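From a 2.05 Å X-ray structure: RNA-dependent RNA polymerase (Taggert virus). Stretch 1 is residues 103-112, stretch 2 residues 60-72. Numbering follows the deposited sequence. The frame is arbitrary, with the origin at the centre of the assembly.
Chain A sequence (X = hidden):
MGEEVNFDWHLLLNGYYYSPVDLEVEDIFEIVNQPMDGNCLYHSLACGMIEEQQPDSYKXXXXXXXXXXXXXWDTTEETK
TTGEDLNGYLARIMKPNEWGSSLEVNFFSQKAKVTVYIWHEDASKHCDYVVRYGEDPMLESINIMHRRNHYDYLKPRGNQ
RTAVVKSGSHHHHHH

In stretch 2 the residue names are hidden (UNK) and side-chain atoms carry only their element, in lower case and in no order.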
# COMPACT_ATOMS: atom_id res chain seq x y z
N LEU A 103 5.07 -1.21 5.95
CA LEU A 103 5.33 -2.57 6.40
C LEU A 103 4.07 -3.43 6.35
O LEU A 103 4.15 -4.63 6.07
CB LEU A 103 5.91 -2.57 7.82
CG LEU A 103 6.13 -3.94 8.45
CD1 LEU A 103 7.03 -4.80 7.58
CD2 LEU A 103 6.73 -3.80 9.85
N GLU A 104 2.90 -2.83 6.61
CA GLU A 104 1.65 -3.57 6.48
C GLU A 104 1.33 -3.85 5.01
O GLU A 104 0.76 -4.91 4.70
CB GLU A 104 0.51 -2.80 7.14
CG GLU A 104 0.59 -2.73 8.66
CD GLU A 104 1.73 -1.85 9.15
OE1 GLU A 104 2.79 -2.39 9.51
OE2 GLU A 104 1.56 -0.61 9.17
N VAL A 105 1.69 -2.94 4.11
CA VAL A 105 1.60 -3.24 2.69
C VAL A 105 2.53 -4.38 2.34
O VAL A 105 2.18 -5.29 1.57
CB VAL A 105 1.92 -1.99 1.85
CG1 VAL A 105 1.92 -2.34 0.37
CG2 VAL A 105 0.94 -0.87 2.14
N ASN A 106 3.75 -4.36 2.89
CA ASN A 106 4.71 -5.43 2.68
C ASN A 106 4.09 -6.79 3.01
O ASN A 106 4.13 -7.71 2.18
CB ASN A 106 5.95 -5.18 3.55
CG ASN A 106 7.14 -6.03 3.14
OD1 ASN A 106 7.00 -7.17 2.72
ND2 ASN A 106 8.34 -5.46 3.28
N PHE A 107 3.50 -6.92 4.19
CA PHE A 107 2.94 -8.20 4.61
C PHE A 107 1.74 -8.60 3.75
O PHE A 107 1.60 -9.77 3.38
CB PHE A 107 2.56 -8.15 6.09
CG PHE A 107 3.73 -8.32 7.01
CD1 PHE A 107 4.67 -9.30 6.77
CD2 PHE A 107 3.88 -7.49 8.11
CE1 PHE A 107 5.76 -9.46 7.62
CE2 PHE A 107 4.97 -7.65 8.96
CZ PHE A 107 5.90 -8.63 8.72
N PHE A 108 0.86 -7.64 3.43
CA PHE A 108 -0.32 -7.98 2.64
C PHE A 108 0.07 -8.43 1.23
O PHE A 108 -0.52 -9.37 0.69
CB PHE A 108 -1.28 -6.80 2.57
CG PHE A 108 -2.49 -7.06 1.72
CD1 PHE A 108 -3.54 -7.83 2.20
CD2 PHE A 108 -2.59 -6.53 0.44
CE1 PHE A 108 -4.65 -8.07 1.42
CE2 PHE A 108 -3.70 -6.76 -0.34
CZ PHE A 108 -4.74 -7.53 0.15
N SER A 109 1.06 -7.76 0.63
CA SER A 109 1.51 -8.14 -0.70
C SER A 109 2.06 -9.57 -0.71
O SER A 109 1.85 -10.31 -1.68
CB SER A 109 2.57 -7.16 -1.19
OG SER A 109 3.69 -7.15 -0.32
N GLN A 110 2.76 -9.95 0.36
CA GLN A 110 3.24 -11.33 0.47
C GLN A 110 2.09 -12.31 0.63
O GLN A 110 2.10 -13.39 0.02
CB GLN A 110 4.20 -11.45 1.66
CG GLN A 110 5.49 -10.65 1.53
CD GLN A 110 6.50 -11.02 2.60
OE1 GLN A 110 6.94 -12.16 2.68
NE2 GLN A 110 6.87 -10.05 3.42
N LYS A 111 1.10 -11.97 1.45
CA LYS A 111 -0.01 -12.89 1.71
C LYS A 111 -0.92 -13.01 0.49
O LYS A 111 -1.29 -14.12 0.10
CB LYS A 111 -0.81 -12.42 2.93
CG LYS A 111 -1.98 -13.32 3.31
CD LYS A 111 -1.54 -14.39 4.30
CE LYS A 111 -2.71 -14.88 5.15
NZ LYS A 111 -3.78 -15.52 4.33
N ALA A 112 -1.29 -11.88 -0.11
CA ALA A 112 -2.21 -11.90 -1.24
C ALA A 112 -1.53 -12.17 -2.57
O ALA A 112 -2.23 -12.37 -3.57
CB ALA A 112 -2.97 -10.58 -1.31
N UNK A 60 -11.42 -6.73 6.35
CA UNK A 60 -10.88 -7.89 5.64
C UNK A 60 -9.38 -7.75 5.44
O UNK A 60 -8.63 -8.72 5.60
c UNK A 60 -13.39 -9.58 5.17
c UNK A 60 -13.07 -8.41 4.25
c UNK A 60 -11.59 -8.05 4.29
c UNK A 60 -13.49 -8.73 2.83
N UNK A 61 -8.93 -6.55 5.09
CA UNK A 61 -7.51 -6.32 4.82
C UNK A 61 -6.70 -6.40 6.11
O UNK A 61 -5.65 -7.05 6.16
c UNK A 61 -8.10 -4.93 2.81
c UNK A 61 -7.32 -4.96 4.12
c UNK A 61 -5.85 -4.67 3.88
c UNK A 61 -7.74 -6.07 1.88
N UNK A 62 -7.19 -5.75 7.17
CA UNK A 62 -6.44 -5.67 8.42
C UNK A 62 -6.28 -7.04 9.08
O UNK A 62 -5.24 -7.34 9.67
n UNK A 62 -6.56 -1.38 13.07
c UNK A 62 -6.40 -2.79 12.60
c UNK A 62 -6.91 -3.00 11.18
c UNK A 62 -6.34 -4.28 10.58
c UNK A 62 -7.14 -4.69 9.37
N UNK A 63 -7.31 -7.89 8.99
CA UNK A 63 -7.20 -9.23 9.54
C UNK A 63 -6.18 -10.06 8.77
O UNK A 63 -5.44 -10.86 9.36
c UNK A 63 -11.00 -9.77 10.14
o UNK A 63 -11.17 -10.54 9.18
c UNK A 63 -9.61 -9.21 10.37
c UNK A 63 -8.56 -9.92 9.54
o UNK A 63 -11.92 -9.43 10.92
N UNK A 64 -6.11 -9.87 7.45
CA UNK A 64 -5.13 -10.58 6.65
C UNK A 64 -3.71 -10.13 6.95
O UNK A 64 -2.78 -10.94 6.89
n UNK A 64 -7.28 -13.44 5.09
o UNK A 64 -5.42 -13.03 3.90
c UNK A 64 -6.40 -12.63 4.52
c UNK A 64 -5.44 -10.39 5.16
c UNK A 64 -6.66 -11.14 4.67
N UNK A 65 -3.53 -8.85 7.29
CA UNK A 65 -2.19 -8.34 7.61
C UNK A 65 -1.67 -9.00 8.88
O UNK A 65 -0.49 -9.36 8.97
c UNK A 65 -0.93 -6.29 8.36
c UNK A 65 -2.45 -6.16 6.37
c UNK A 65 -2.22 -6.80 7.73
N UNK A 66 -2.54 -9.18 9.88
CA UNK A 66 -2.11 -9.78 11.14
C UNK A 66 -1.62 -11.21 10.94
O UNK A 66 -0.59 -11.61 11.51
n UNK A 66 -6.58 -9.83 15.58
c UNK A 66 -2.96 -10.57 13.42
c UNK A 66 -3.25 -9.75 12.16
n UNK A 66 -7.63 -11.06 13.95
c UNK A 66 -4.06 -10.42 14.46
c UNK A 66 -6.52 -10.59 14.49
n UNK A 66 -5.34 -10.88 13.94
N UNK A 67 -2.34 -12.01 10.14
CA UNK A 67 -1.87 -13.36 9.86
C UNK A 67 -0.66 -13.34 8.93
O UNK A 67 0.23 -14.20 9.06
c UNK A 67 -5.28 -15.25 9.64
o UNK A 67 -5.12 -16.26 8.93
o UNK A 67 -6.40 -14.72 9.85
c UNK A 67 -3.00 -14.20 9.26
c UNK A 67 -4.06 -14.61 10.28
N UNK A 68 -0.60 -12.39 8.00
CA UNK A 68 0.57 -12.26 7.15
C UNK A 68 1.81 -11.93 7.97
O UNK A 68 2.91 -12.43 7.69
c UNK A 68 0.34 -11.19 6.08
N UNK A 69 1.65 -11.07 8.99
CA UNK A 69 2.77 -10.76 9.87
C UNK A 69 3.26 -11.99 10.61
O UNK A 69 4.47 -12.23 10.71
c UNK A 69 2.36 -9.66 10.86
N UNK A 70 2.33 -12.80 11.13
CA UNK A 70 2.73 -14.01 11.83
C UNK A 70 3.39 -15.04 10.94
O UNK A 70 4.19 -15.85 11.41
N UNK A 71 3.08 -15.02 9.64
CA UNK A 71 3.65 -16.00 8.72
C UNK A 71 5.03 -15.59 8.22
O UNK A 71 5.89 -16.45 8.01
c UNK A 71 1.66 -18.46 7.77
c UNK A 71 0.48 -16.66 6.53
c UNK A 71 1.40 -16.97 7.69
c UNK A 71 2.72 -16.20 7.52
N UNK A 72 5.26 -14.29 8.03
CA UNK A 72 6.42 -13.81 7.29
C UNK A 72 7.34 -12.92 8.12
O UNK A 72 8.28 -12.34 7.56
c UNK A 72 5.19 -13.91 5.06
c UNK A 72 5.98 -13.06 6.03
c UNK A 72 5.82 -14.87 4.29
c UNK A 72 3.83 -13.73 4.91
c UNK A 72 5.11 -15.64 3.39
c UNK A 72 3.75 -15.46 3.26
c UNK A 72 3.11 -14.50 4.02

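Residues 60-72 form a helix that crosses helix 103-112 at 84°, with the axes 8.3 Å apart at closest approach. Position 60 has four side-chain carbons forked at the second, and none reaches the other helix; it is Leu-60. Position 61 also carries four carbons, but the fork is at the first and one arm is two carbons long. The end of that arm lies 3.7 Å from CE1 of Phe-108, and the residue is Ile-61, the atom its CD1.

At position 62, four carbons in a row end in a nitrogen; its CA-to-CB bond points away from stretch 1, and no atom touches it: Lys-62. Position 63 shows three carbons, the third bearing two oxygens, again out of reach, hence Glu-63. Position 64 has three carbons as well, but the last holds one oxygen and one nitrogen. Its oxygen accepts a hydrogen bond from NZ of Lys-111, and its CB lies near the edge of the Phe-108 ring. This is Gln-64, with 3.0 Å between Lys-111 NZ and Gln-64 OE1.

At position 65 one carbon carries two more, a short fork packed against the backbone of Glu-104 and the side chain of Phe-108. It is Val-65; its CG2 is 3.8 Å from Glu-104 O and 4.0 Å from Phe-108 CB. Position 66 has three carbons, a nitrogen, then a carbon with two further nitrogens; these atoms make it Arg-66, whose CA-to-CB bond points away from stretch 1. Position 67, three carbons with two oxygens on the third, only brushes the contact, its CB 4.2 Å from Lys-111 CE: Glu-67.

A single carbon at position 68 points straight toward stretch 1, its CB 3.3 Å from Phe-107 O and 3.6 Å from Lys-111 CB. This is Ala-68. Position 69 likewise has one carbon, lying over a face of the Phe-107 ring, and is Ala-69; its CA sits 3.7 Å from the ring centroid and almost on the ring normal, a CH-pi contact. Position 70 has no side-chain atoms and is Gly-70. At position 71, four carbons fork at the second, and one tip packs on the aliphatic part of Lys-111; it is Leu-71, with CD1 3.8 Å from Lys-111 CD. Position 72 ends the stretch with one carbon and a six-membered ring of carbon alone, which makes it Phe-72. Gln-110 CB lies over a face of the Phe-72 ring, 4.1 Å from its centroid, and Phe-72 CD1 is 3.3 Å from Gln-110 OE1.

The small side chain of Ala-68 lies where the helices come close: its CA is 5.3 Å from Phe-107 CA. Two knobs fill the neighbouring hollows. Phe-107 settles among Val-65, Ala-68, Ala-69 and Phe-72, while Lys-111 lies among Gln-64, Glu-67, Ala-68 and Leu-71, packing its carbons before its amine reaches Gln-64. The contact buries 697 Å² and is mainly apolar, with that one hydrogen bond between the helices.

Stretch 2, residues 60-72: LIKEQVREAAGLF
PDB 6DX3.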